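Local atomic coordinates of cellulose-binding protein (PDB entry 2YHG), a protein that may hydrolyse glycosidic bonds through a calcium-binding nucleoside hydrolase-like domain, part of a larger protein thought to bind polysaccharides such as cellulose. Residues V31-D36 / Y57-I62; W147-G152 / T245-H250; S74-V79 / S108-G113; I63-C68 / G153-A158. All coordinates share one frame; numbering follows the deposited sequence. Where two conformers were deposited one is given.

In the fold
The first loop is closed by interaction 1, where strand 30-35 pairs with strand 58-64 after the intervening helix 42-52. Interaction 3 follows in series, joining the start of helix 77-93 to the short edge strand 110-112. It is nested inside the longer loop closed by interaction 4, which runs from the end of strand 58-64 to the start of helix 155-167. Interaction 2, from strand 146-150 to helix 246-249, crosses interaction 4, since their segments alternate along the chain. All four reach one parallel sheet with neighbouring strands 110-112, 58-64, 30-35 and 146-150. Interactions 1 and 2 meet at a shared calcium ion, about 8 Å apart between centres.

Interaction 1: residues V31-D36 / Y57-I62; sequences VIHTTD and YDLEGI. With CA (calcium ion), chain B.
Val31 is gripped from both ends of its backbone by the strand beside it. Its N donates to Asp58 O at 3.1 Å, and its O accepts from Glu60 N at 2.8 Å while also lying 3.4 Å from Leu59 CA in a CA-H...O contact. Farther on, His33 N donates to Gly61 O at 3.0 Å. The segments thus pair as parallel strands, only 17° apart in direction.

Val31, His33 and Leu59 share one face of the sheet. Val31 CG2 lies at the edge of the Tyr57 ring, 3.9 Å from CD2, and His33 CD2 meets Leu59 CD1 at 3.7 Å, the two side chains crossing at about a right angle. Leu59 reaches the imidazole with CG anti to its backbone N (chi1 180°). On the other face, Ile32 CG1 rests 3.9 Å from Glu60 CB. The imidazole is held at both nitrogens, ND1 by Thr149 and NE2 by Gln50, which fixes its rotation.

Beyond the strand, Asp36 OD1 binds the calcium ion at 2.6 Å, with Asp43, Trp151, Asp244 and waters completing the site. This is the first beta-alpha-beta unit of the domain: helix 42-52 connects the two strands, strand 146-150 flanks 30-35, and helix 129-139 packs against Ile32 and Glu60.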
# COMPACT_ATOMS: atom_id res chain seq x y z
N VAL A 31 -7.04 -1.33 5.40
CA VAL A 31 -7.12 -1.54 3.95
C VAL A 31 -8.16 -2.59 3.63
O VAL A 31 -8.25 -3.64 4.29
CB VAL A 31 -5.75 -1.94 3.37
CG1 VAL A 31 -5.83 -2.00 1.83
CG2 VAL A 31 -4.65 -1.00 3.78
N ILE A 32 -8.94 -2.33 2.56
CA ILE A 32 -9.87 -3.25 1.98
C ILE A 32 -9.47 -3.38 0.51
O ILE A 32 -9.36 -2.36 -0.18
CB ILE A 32 -11.30 -2.68 2.08
CG1 ILE A 32 -11.74 -2.62 3.55
CG2 ILE A 32 -12.27 -3.46 1.21
CD1 ILE A 32 -12.98 -1.78 3.77
N HIS A 33 -9.35 -4.61 0.01
CA HIS A 33 -9.04 -4.84 -1.39
C HIS A 33 -10.25 -5.35 -2.11
O HIS A 33 -10.97 -6.23 -1.64
CB HIS A 33 -7.92 -5.84 -1.54
CG HIS A 33 -6.66 -5.37 -0.94
ND1 HIS A 33 -6.09 -4.17 -1.30
CD2 HIS A 33 -5.84 -5.95 -0.02
CE1 HIS A 33 -4.96 -4.05 -0.63
NE2 HIS A 33 -4.79 -5.10 0.17
N THR A 34 -10.46 -4.82 -3.32
CA THR A 34 -11.40 -5.40 -4.27
C THR A 34 -10.61 -5.89 -5.47
O THR A 34 -9.66 -5.23 -5.90
CB THR A 34 -12.53 -4.42 -4.66
OG1 THR A 34 -12.12 -3.47 -5.68
CG2 THR A 34 -13.08 -3.65 -3.47
N THR A 35 -10.93 -7.09 -5.95
CA THR A 35 -10.06 -7.76 -6.92
C THR A 35 -10.88 -8.56 -7.92
O THR A 35 -11.81 -9.32 -7.53
CB THR A 35 -9.02 -8.69 -6.21
OG1 THR A 35 -8.44 -9.57 -7.18
CG2 THR A 35 -9.64 -9.56 -5.11
N ASP A 36 -10.52 -8.45 -9.18
CA ASP A 36 -11.16 -9.19 -10.26
C ASP A 36 -10.49 -10.52 -10.51
O ASP A 36 -10.03 -10.82 -11.61
CB ASP A 36 -11.19 -8.37 -11.55
CG ASP A 36 -9.77 -7.98 -12.04
OD1 ASP A 36 -8.84 -7.91 -11.27
OD2 ASP A 36 -9.65 -7.75 -13.29
N TYR A 57 -0.63 -4.68 8.61
CA TYR A 57 -1.84 -3.98 8.20
C TYR A 57 -2.98 -4.33 9.14
O TYR A 57 -2.92 -5.38 9.81
CB TYR A 57 -2.29 -4.46 6.79
CG TYR A 57 -1.30 -4.17 5.69
CD1 TYR A 57 -0.16 -4.93 5.53
CD2 TYR A 57 -1.51 -3.13 4.81
CE1 TYR A 57 0.71 -4.70 4.50
CE2 TYR A 57 -0.64 -2.90 3.75
CZ TYR A 57 0.46 -3.69 3.59
OH TYR A 57 1.34 -3.53 2.55
N ASP A 58 -4.06 -3.58 9.04
CA ASP A 58 -5.37 -4.03 9.45
C ASP A 58 -6.20 -4.26 8.20
O ASP A 58 -6.88 -3.35 7.69
CB ASP A 58 -6.03 -3.05 10.40
CG ASP A 58 -5.50 -3.21 11.82
OD1 ASP A 58 -5.43 -4.36 12.32
OD2 ASP A 58 -5.13 -2.20 12.45
N LEU A 59 -6.09 -5.47 7.67
CA LEU A 59 -6.86 -5.85 6.49
C LEU A 59 -8.32 -6.05 6.94
O LEU A 59 -8.58 -6.83 7.83
CB LEU A 59 -6.23 -7.10 5.85
CG LEU A 59 -6.82 -7.74 4.60
CD1 LEU A 59 -6.86 -6.81 3.44
CD2 LEU A 59 -6.06 -9.00 4.25
N GLU A 60 -9.24 -5.41 6.23
CA GLU A 60 -10.64 -5.42 6.62
C GLU A 60 -11.58 -5.95 5.54
O GLU A 60 -12.76 -6.11 5.77
CB GLU A 60 -11.09 -4.03 7.10
CG GLU A 60 -10.39 -3.64 8.36
CD GLU A 60 -10.81 -2.31 8.96
OE1 GLU A 60 -11.92 -1.84 8.67
OE2 GLU A 60 -10.08 -1.79 9.86
N GLY A 61 -11.07 -6.29 4.37
CA GLY A 61 -11.89 -6.92 3.35
C GLY A 61 -11.07 -7.49 2.22
O GLY A 61 -10.09 -6.89 1.83
N ILE A 62 -11.50 -8.63 1.73
CA ILE A 62 -10.98 -9.24 0.51
C ILE A 62 -12.19 -9.52 -0.36
O ILE A 62 -12.92 -10.48 -0.11
CB ILE A 62 -10.16 -10.52 0.78
CG1 ILE A 62 -9.06 -10.31 1.81
CG2 ILE A 62 -9.63 -11.06 -0.56
CD1 ILE A 62 -8.49 -11.60 2.35
CA CA B . -6.32 -7.27 -11.27
O HOH W 1 -7.23 -6.92 -13.56
O HOH W 2 -4.61 -7.73 -13.14

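Interaction 2: residues W147-G152 / T245-H250; sequences WATCWG and TPAFLH. With CA (calcium ion), chain B.
Trp151 leans across toward Ala247 and Phe248, its CG anti to its own carbonyl carbon (chi1 -60°). Its CB lies near the calcium ion; farther out along the indole, CD1 and then NE1 approach the Ala247 methyl, NE1 coming to 3.9 Å from CB. At the far ring CZ2 meets Phe248 CD1 at 3.8 Å. The Trp151 and Phe248 rings meet obliquely, planes at 36°. The backbone of the same tryptophan serves the metal, with O bound to calcium at 2.4 Å beside Asp36, Asp43 and Asp244.

Trp151 follows directly on strand 146-150, at the C-terminal end of the parallel sheet, where calcium also sits in nucleoside hydrolases, and helix 246-249 lies against it. Within the strand, Thr149 turns CG2 to 3.5 Å from Ala247 O, while its hydroxyl is directed to the His33 imidazole.

At the other end of the contact His250 presents its ring edge to one face of Trp147 in an offset edge-to-face pair, planes at 80° and centroids 5.2 Å apart. Trp147 CH2 is 3.8 Å from His250 NE2, a nitrogen whose hydrogen bond goes to Pro259 O.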
# COMPACT_ATOMS: atom_id res chain seq x y z
N TRP A 147 -8.61 2.67 3.47
CA TRP A 147 -8.31 2.55 2.06
C TRP A 147 -9.16 1.46 1.46
O TRP A 147 -9.27 0.36 2.02
CB TRP A 147 -6.86 2.20 1.82
CG TRP A 147 -5.96 3.33 2.12
CD1 TRP A 147 -5.52 3.75 3.36
CD2 TRP A 147 -5.47 4.30 1.19
NE1 TRP A 147 -4.83 4.91 3.24
CE2 TRP A 147 -4.78 5.28 1.93
CE3 TRP A 147 -5.59 4.46 -0.19
CZ2 TRP A 147 -4.22 6.39 1.32
CZ3 TRP A 147 -5.01 5.54 -0.80
CH2 TRP A 147 -4.33 6.52 -0.02
N ALA A 148 -9.74 1.75 0.30
CA ALA A 148 -10.36 0.73 -0.54
C ALA A 148 -9.65 0.74 -1.87
O ALA A 148 -9.43 1.81 -2.44
CB ALA A 148 -11.86 0.93 -0.68
N THR A 149 -9.28 -0.43 -2.38
CA THR A 149 -8.46 -0.51 -3.56
C THR A 149 -9.19 -1.19 -4.70
O THR A 149 -10.12 -2.00 -4.51
CB THR A 149 -7.14 -1.19 -3.28
OG1 THR A 149 -7.40 -2.59 -3.16
CG2 THR A 149 -6.46 -0.64 -2.02
N CYS A 150 -8.74 -0.88 -5.91
CA CYS A 150 -9.26 -1.46 -7.14
C CYS A 150 -8.15 -2.22 -7.85
O CYS A 150 -7.33 -1.64 -8.57
CB CYS A 150 -9.82 -0.37 -8.07
SG CYS A 150 -10.67 0.91 -7.14
N TRP A 151 -8.08 -3.53 -7.61
CA TRP A 151 -7.19 -4.39 -8.38
C TRP A 151 -7.81 -4.73 -9.73
O TRP A 151 -7.08 -5.08 -10.68
CB TRP A 151 -6.83 -5.67 -7.63
CG TRP A 151 -6.14 -5.53 -6.31
CD1 TRP A 151 -6.01 -4.40 -5.54
CD2 TRP A 151 -5.59 -6.60 -5.57
NE1 TRP A 151 -5.36 -4.72 -4.36
CE2 TRP A 151 -5.13 -6.08 -4.34
CE3 TRP A 151 -5.45 -7.97 -5.82
CZ2 TRP A 151 -4.57 -6.89 -3.36
CZ3 TRP A 151 -4.92 -8.78 -4.84
CH2 TRP A 151 -4.47 -8.24 -3.62
N GLY A 152 -9.13 -4.67 -9.81
CA GLY A 152 -9.89 -4.62 -11.04
C GLY A 152 -10.58 -3.26 -11.09
O GLY A 152 -9.94 -2.23 -10.92
N THR A 245 -0.03 -5.04 -6.92
CA THR A 245 0.62 -5.00 -5.60
C THR A 245 0.96 -3.61 -5.07
O THR A 245 0.87 -3.43 -3.86
CB THR A 245 1.81 -5.97 -5.61
OG1 THR A 245 1.23 -7.27 -5.56
CG2 THR A 245 2.80 -5.74 -4.49
N PRO A 246 1.23 -2.62 -5.92
CA PRO A 246 1.43 -1.26 -5.37
C PRO A 246 0.26 -0.77 -4.52
O PRO A 246 0.47 0.09 -3.64
CB PRO A 246 1.69 -0.42 -6.60
CG PRO A 246 2.40 -1.41 -7.52
CD PRO A 246 1.59 -2.67 -7.35
N ALA A 247 -0.95 -1.27 -4.79
CA ALA A 247 -2.14 -0.86 -4.06
C ALA A 247 -2.14 -1.30 -2.60
O ALA A 247 -2.97 -0.78 -1.83
CB ALA A 247 -3.38 -1.37 -4.77
N PHE A 248 -1.29 -2.21 -2.18
CA PHE A 248 -1.01 -2.36 -0.76
C PHE A 248 0.39 -2.00 -0.35
O PHE A 248 0.59 -1.63 0.81
CB PHE A 248 -1.39 -3.75 -0.17
CG PHE A 248 -0.74 -4.90 -0.83
CD1 PHE A 248 -1.31 -5.49 -1.96
CD2 PHE A 248 0.40 -5.50 -0.29
CE1 PHE A 248 -0.73 -6.59 -2.55
CE2 PHE A 248 1.01 -6.56 -0.93
CZ PHE A 248 0.42 -7.12 -2.05
N LEU A 249 1.37 -2.01 -1.24
CA LEU A 249 2.70 -1.56 -0.82
C LEU A 249 2.66 -0.09 -0.41
O LEU A 249 3.48 0.34 0.41
CB LEU A 249 3.75 -1.76 -1.91
CG LEU A 249 3.97 -3.20 -2.36
CD1 LEU A 249 5.18 -3.22 -3.32
CD2 LEU A 249 4.18 -4.13 -1.16
N HIS A 250 1.73 0.70 -0.95
CA HIS A 250 1.57 2.10 -0.56
C HIS A 250 1.44 2.24 0.97
O HIS A 250 1.92 3.24 1.52
CB HIS A 250 0.34 2.63 -1.28
CG HIS A 250 0.15 4.10 -1.14
ND1 HIS A 250 1.14 5.00 -1.42
CD2 HIS A 250 -0.95 4.80 -0.76
CE1 HIS A 250 0.66 6.20 -1.17
NE2 HIS A 250 -0.61 6.12 -0.79
CA CA B . -6.32 -7.27 -11.27
O HOH W 2 -4.61 -7.73 -13.14
O HOH W 1 -7.23 -6.92 -13.56

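Interaction 3: residues S74-V79 / S108-G113; sequences SNTAYV and SINVMG
Asn110 and Val79 approach from opposite directions, and the Val79 CG1 methyl lies over the Asn110 amide, 3.4 Å from Asn110 OD1. The same oxygen lies 3.3 Å from Thr76 CB, where the two side chains run at a slant to one another. With CG anti to its backbone N (chi1 168°), Asn110 extends its amide from the strand toward the helix start, and ND2 is held by Asp80, which also bonds Thr76 OG1. One carboxylate oxygen thus ties together polar groups from both segments. Water 3 makes a second link, donating to Thr76 OG1 and to Asn110 O, each at 2.8 Å.

Thr76 sits at the N-cap position of helix 77-93 without a capping bond from its side chain, inside an Asx turn in which Asn75 OD1 accepts from Ala77 N at 3.0 Å. The helix start lies against the short edge strand 110-112 of the parallel sheet, with Val79 reaching inward to Ile62 and Thr64 of the adjoining strand.

Met112 folds back over the turn, bent at both chi2 (-63°) and chi3 (-65°). Met112 SD lies 3.3 Å from Asn75 C and 3.5 Å from Thr76 CG2, and Met112 CE rests 3.6 Å from Ser74 C.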
# COMPACT_ATOMS: atom_id res chain seq x y z
N SER A 74 -18.86 -14.82 -10.02
CA SER A 74 -19.93 -15.53 -9.33
C SER A 74 -19.60 -16.10 -7.97
O SER A 74 -20.52 -16.45 -7.27
CB SER A 74 -20.49 -16.63 -10.20
OG SER A 74 -19.52 -17.58 -10.51
N ASN A 75 -18.34 -16.29 -7.62
CA ASN A 75 -18.01 -16.91 -6.34
C ASN A 75 -16.60 -16.50 -5.94
O ASN A 75 -15.91 -15.80 -6.70
CB ASN A 75 -18.14 -18.44 -6.46
CG ASN A 75 -17.22 -19.01 -7.50
OD1 ASN A 75 -16.01 -18.88 -7.36
ND2 ASN A 75 -17.77 -19.55 -8.58
N THR A 76 -16.20 -16.88 -4.73
CA THR A 76 -14.92 -16.52 -4.18
C THR A 76 -13.89 -17.66 -4.23
O THR A 76 -12.97 -17.71 -3.42
CB THR A 76 -15.03 -15.98 -2.73
OG1 THR A 76 -15.53 -17.01 -1.87
CG2 THR A 76 -15.91 -14.78 -2.64
N ALA A 77 -14.02 -18.61 -5.17
CA ALA A 77 -13.19 -19.81 -5.10
C ALA A 77 -11.70 -19.53 -5.19
O ALA A 77 -10.92 -20.23 -4.57
CB ALA A 77 -13.62 -20.84 -6.12
N TYR A 78 -11.25 -18.54 -5.98
CA TYR A 78 -9.82 -18.21 -5.98
C TYR A 78 -9.32 -17.82 -4.59
O TYR A 78 -8.31 -18.30 -4.10
CB TYR A 78 -9.50 -17.06 -6.94
CG TYR A 78 -9.41 -17.43 -8.39
CD1 TYR A 78 -8.27 -17.97 -8.92
CD2 TYR A 78 -10.49 -17.21 -9.23
CE1 TYR A 78 -8.20 -18.30 -10.31
CE2 TYR A 78 -10.45 -17.53 -10.58
CZ TYR A 78 -9.33 -18.06 -11.10
OH TYR A 78 -9.30 -18.36 -12.45
N VAL A 79 -10.04 -16.91 -3.95
CA VAL A 79 -9.68 -16.46 -2.63
C VAL A 79 -9.79 -17.61 -1.62
O VAL A 79 -8.92 -17.77 -0.77
CB VAL A 79 -10.46 -15.23 -2.20
CG1 VAL A 79 -10.21 -14.88 -0.73
CG2 VAL A 79 -10.12 -14.04 -3.10
N SER A 108 -13.98 -14.52 7.35
CA SER A 108 -15.14 -13.68 7.59
C SER A 108 -15.22 -12.44 6.71
O SER A 108 -16.28 -11.87 6.57
CB SER A 108 -15.22 -13.28 9.06
OG SER A 108 -14.37 -12.22 9.40
N ILE A 109 -14.09 -12.02 6.16
CA ILE A 109 -14.00 -10.82 5.32
C ILE A 109 -13.74 -11.15 3.84
O ILE A 109 -13.51 -10.25 3.04
CB ILE A 109 -12.98 -9.81 5.86
CG1 ILE A 109 -11.56 -10.39 5.89
CG2 ILE A 109 -13.41 -9.32 7.23
CD1 ILE A 109 -10.45 -9.35 5.98
N ASN A 110 -13.88 -12.43 3.50
CA ASN A 110 -13.78 -12.95 2.14
C ASN A 110 -15.18 -13.00 1.58
O ASN A 110 -15.95 -13.95 1.85
CB ASN A 110 -13.16 -14.35 2.23
CG ASN A 110 -13.25 -15.14 0.95
OD1 ASN A 110 -13.54 -14.59 -0.12
ND2 ASN A 110 -13.03 -16.45 1.05
N VAL A 111 -15.55 -12.00 0.77
CA VAL A 111 -16.92 -11.82 0.33
C VAL A 111 -16.98 -11.38 -1.12
O VAL A 111 -15.98 -10.89 -1.66
CB VAL A 111 -17.70 -10.81 1.23
CG1 VAL A 111 -17.68 -11.25 2.71
CG2 VAL A 111 -17.17 -9.37 1.09
N MET A 112 -18.17 -11.51 -1.71
CA MET A 112 -18.43 -11.02 -3.04
C MET A 112 -18.75 -9.54 -3.04
O MET A 112 -19.56 -9.08 -2.24
CB MET A 112 -19.59 -11.77 -3.64
CG MET A 112 -19.34 -13.24 -3.90
SD MET A 112 -18.04 -13.61 -5.09
CE MET A 112 -18.72 -12.94 -6.59
N GLY A 113 -18.22 -8.84 -4.02
CA GLY A 113 -18.60 -7.49 -4.37
C GLY A 113 -19.54 -7.48 -5.55
O GLY A 113 -20.33 -8.40 -5.75
O HOH W 3 -16.85 -16.16 0.40

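Interaction 4: residues I63-C68 / G153-A158; sequences ITTTGC and GCNTIA
Thr66 O accepts from Gly153 N at 2.9 Å, the donor lying in the carbonyl plane on a lone pair, with 154° at the hydrogen. This bond joins the loop after strand 58-64 to the turn that leads into helix 155-167. The two glycine backbones pass close together here, Gly67 CA 3.6 Å from Gly153 N.

Next to it, three hydroxyls and an amide gather. Thr65 and Thr156 lie side by side, pointing opposite ways, with their OG1 atoms 3.1 Å apart. Thr65 OG1 stands anti to its backbone N (chi1 -171°), which turns it toward the helix, and it is also 3.5 Å from Asn155 OD1. The Thr66 side chain runs perpendicular to that of Asn155, Thr66 OG1 3.7 Å from Asn155 OD1.

The contact lies at the C-terminal ends of the strands in the parallel sheet, with Cys154 at the helix N-cap and disulfide-bonded to Cys150. Buried polar groups are satisfied by the loop after strand 110-112: Gln114 O accepts from Thr65 OG1 and its N bonds Thr156 OG1, while Gly116 O takes Thr66 OG1 and Asn155 ND2. Asn155 ND2 also reaches Gly118 O.

On the apolar side, Ile63 CG2 meets Thr156 CG2 at 4.1 Å, and both side chains continue onto Ile134 of helix 129-139.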
# COMPACT_ATOMS: atom_id res chain seq x y z
N ILE A 63 -12.43 -8.66 -1.34
CA ILE A 63 -13.69 -8.63 -2.04
C ILE A 63 -13.50 -9.05 -3.49
O ILE A 63 -12.76 -8.41 -4.21
CB ILE A 63 -14.30 -7.20 -1.98
CG1 ILE A 63 -14.66 -6.83 -0.54
CG2 ILE A 63 -15.52 -7.10 -2.90
CD1 ILE A 63 -14.97 -5.37 -0.32
N THR A 64 -14.17 -10.13 -3.90
CA THR A 64 -14.09 -10.61 -5.26
C THR A 64 -15.13 -9.89 -6.13
O THR A 64 -16.32 -9.86 -5.81
CB THR A 64 -14.36 -12.13 -5.29
OG1 THR A 64 -13.26 -12.81 -4.66
CG2 THR A 64 -14.49 -12.66 -6.72
N THR A 65 -14.68 -9.32 -7.25
CA THR A 65 -15.52 -8.47 -8.08
C THR A 65 -15.00 -8.50 -9.52
O THR A 65 -14.37 -9.47 -9.97
CB THR A 65 -15.62 -7.06 -7.46
OG1 THR A 65 -16.59 -6.26 -8.12
CG2 THR A 65 -14.32 -6.36 -7.39
N THR A 66 -15.34 -7.46 -10.28
CA THR A 66 -15.18 -7.40 -11.72
C THR A 66 -14.23 -6.28 -12.11
O THR A 66 -13.78 -5.46 -11.31
CB THR A 66 -16.55 -7.14 -12.36
OG1 THR A 66 -17.00 -5.91 -11.82
CG2 THR A 66 -17.54 -8.29 -12.09
N GLY A 67 -13.96 -6.23 -13.41
CA GLY A 67 -13.35 -5.08 -14.07
C GLY A 67 -13.44 -5.30 -15.57
O GLY A 67 -14.06 -6.26 -16.01
N CYS A 68 -12.89 -4.40 -16.37
CA CYS A 68 -13.07 -4.52 -17.79
C CYS A 68 -12.37 -5.71 -18.42
O CYS A 68 -12.71 -6.07 -19.55
CB CYS A 68 -12.86 -3.22 -18.54
SG CYS A 68 -11.38 -2.34 -18.53
N GLY A 153 -11.90 -3.28 -11.32
CA GLY A 153 -12.66 -2.05 -11.29
C GLY A 153 -12.88 -1.52 -9.88
O GLY A 153 -12.47 -2.14 -8.89
N CYS A 154 -13.49 -0.35 -9.79
CA CYS A 154 -13.81 0.25 -8.50
C CYS A 154 -15.30 0.19 -8.17
O CYS A 154 -15.72 0.82 -7.17
CB CYS A 154 -13.35 1.70 -8.40
SG CYS A 154 -11.58 2.02 -8.61
N ASN A 155 -16.13 -0.54 -8.92
CA ASN A 155 -17.54 -0.40 -8.74
C ASN A 155 -18.10 -0.89 -7.41
O ASN A 155 -19.22 -0.49 -7.06
CB ASN A 155 -18.36 -0.92 -9.91
CG ASN A 155 -18.44 -2.43 -10.02
OD1 ASN A 155 -17.71 -3.18 -9.37
ND2 ASN A 155 -19.37 -2.89 -10.83
N THR A 156 -17.40 -1.73 -6.65
CA THR A 156 -17.90 -2.09 -5.32
C THR A 156 -17.78 -0.91 -4.37
O THR A 156 -18.64 -0.68 -3.50
CB THR A 156 -17.19 -3.33 -4.77
OG1 THR A 156 -17.26 -4.41 -5.72
CG2 THR A 156 -17.82 -3.79 -3.49
N ILE A 157 -16.73 -0.12 -4.54
CA ILE A 157 -16.56 1.13 -3.80
C ILE A 157 -17.65 2.12 -4.26
O ILE A 157 -18.28 2.80 -3.43
CB ILE A 157 -15.17 1.73 -4.00
CG1 ILE A 157 -14.06 0.72 -3.70
CG2 ILE A 157 -15.02 2.97 -3.11
CD1 ILE A 157 -12.67 1.15 -4.12
N ALA A 158 -17.88 2.21 -5.57
CA ALA A 158 -18.91 3.12 -6.09
C ALA A 158 -20.30 2.72 -5.56
O ALA A 158 -21.07 3.62 -5.23
CB ALA A 158 -18.89 3.16 -7.59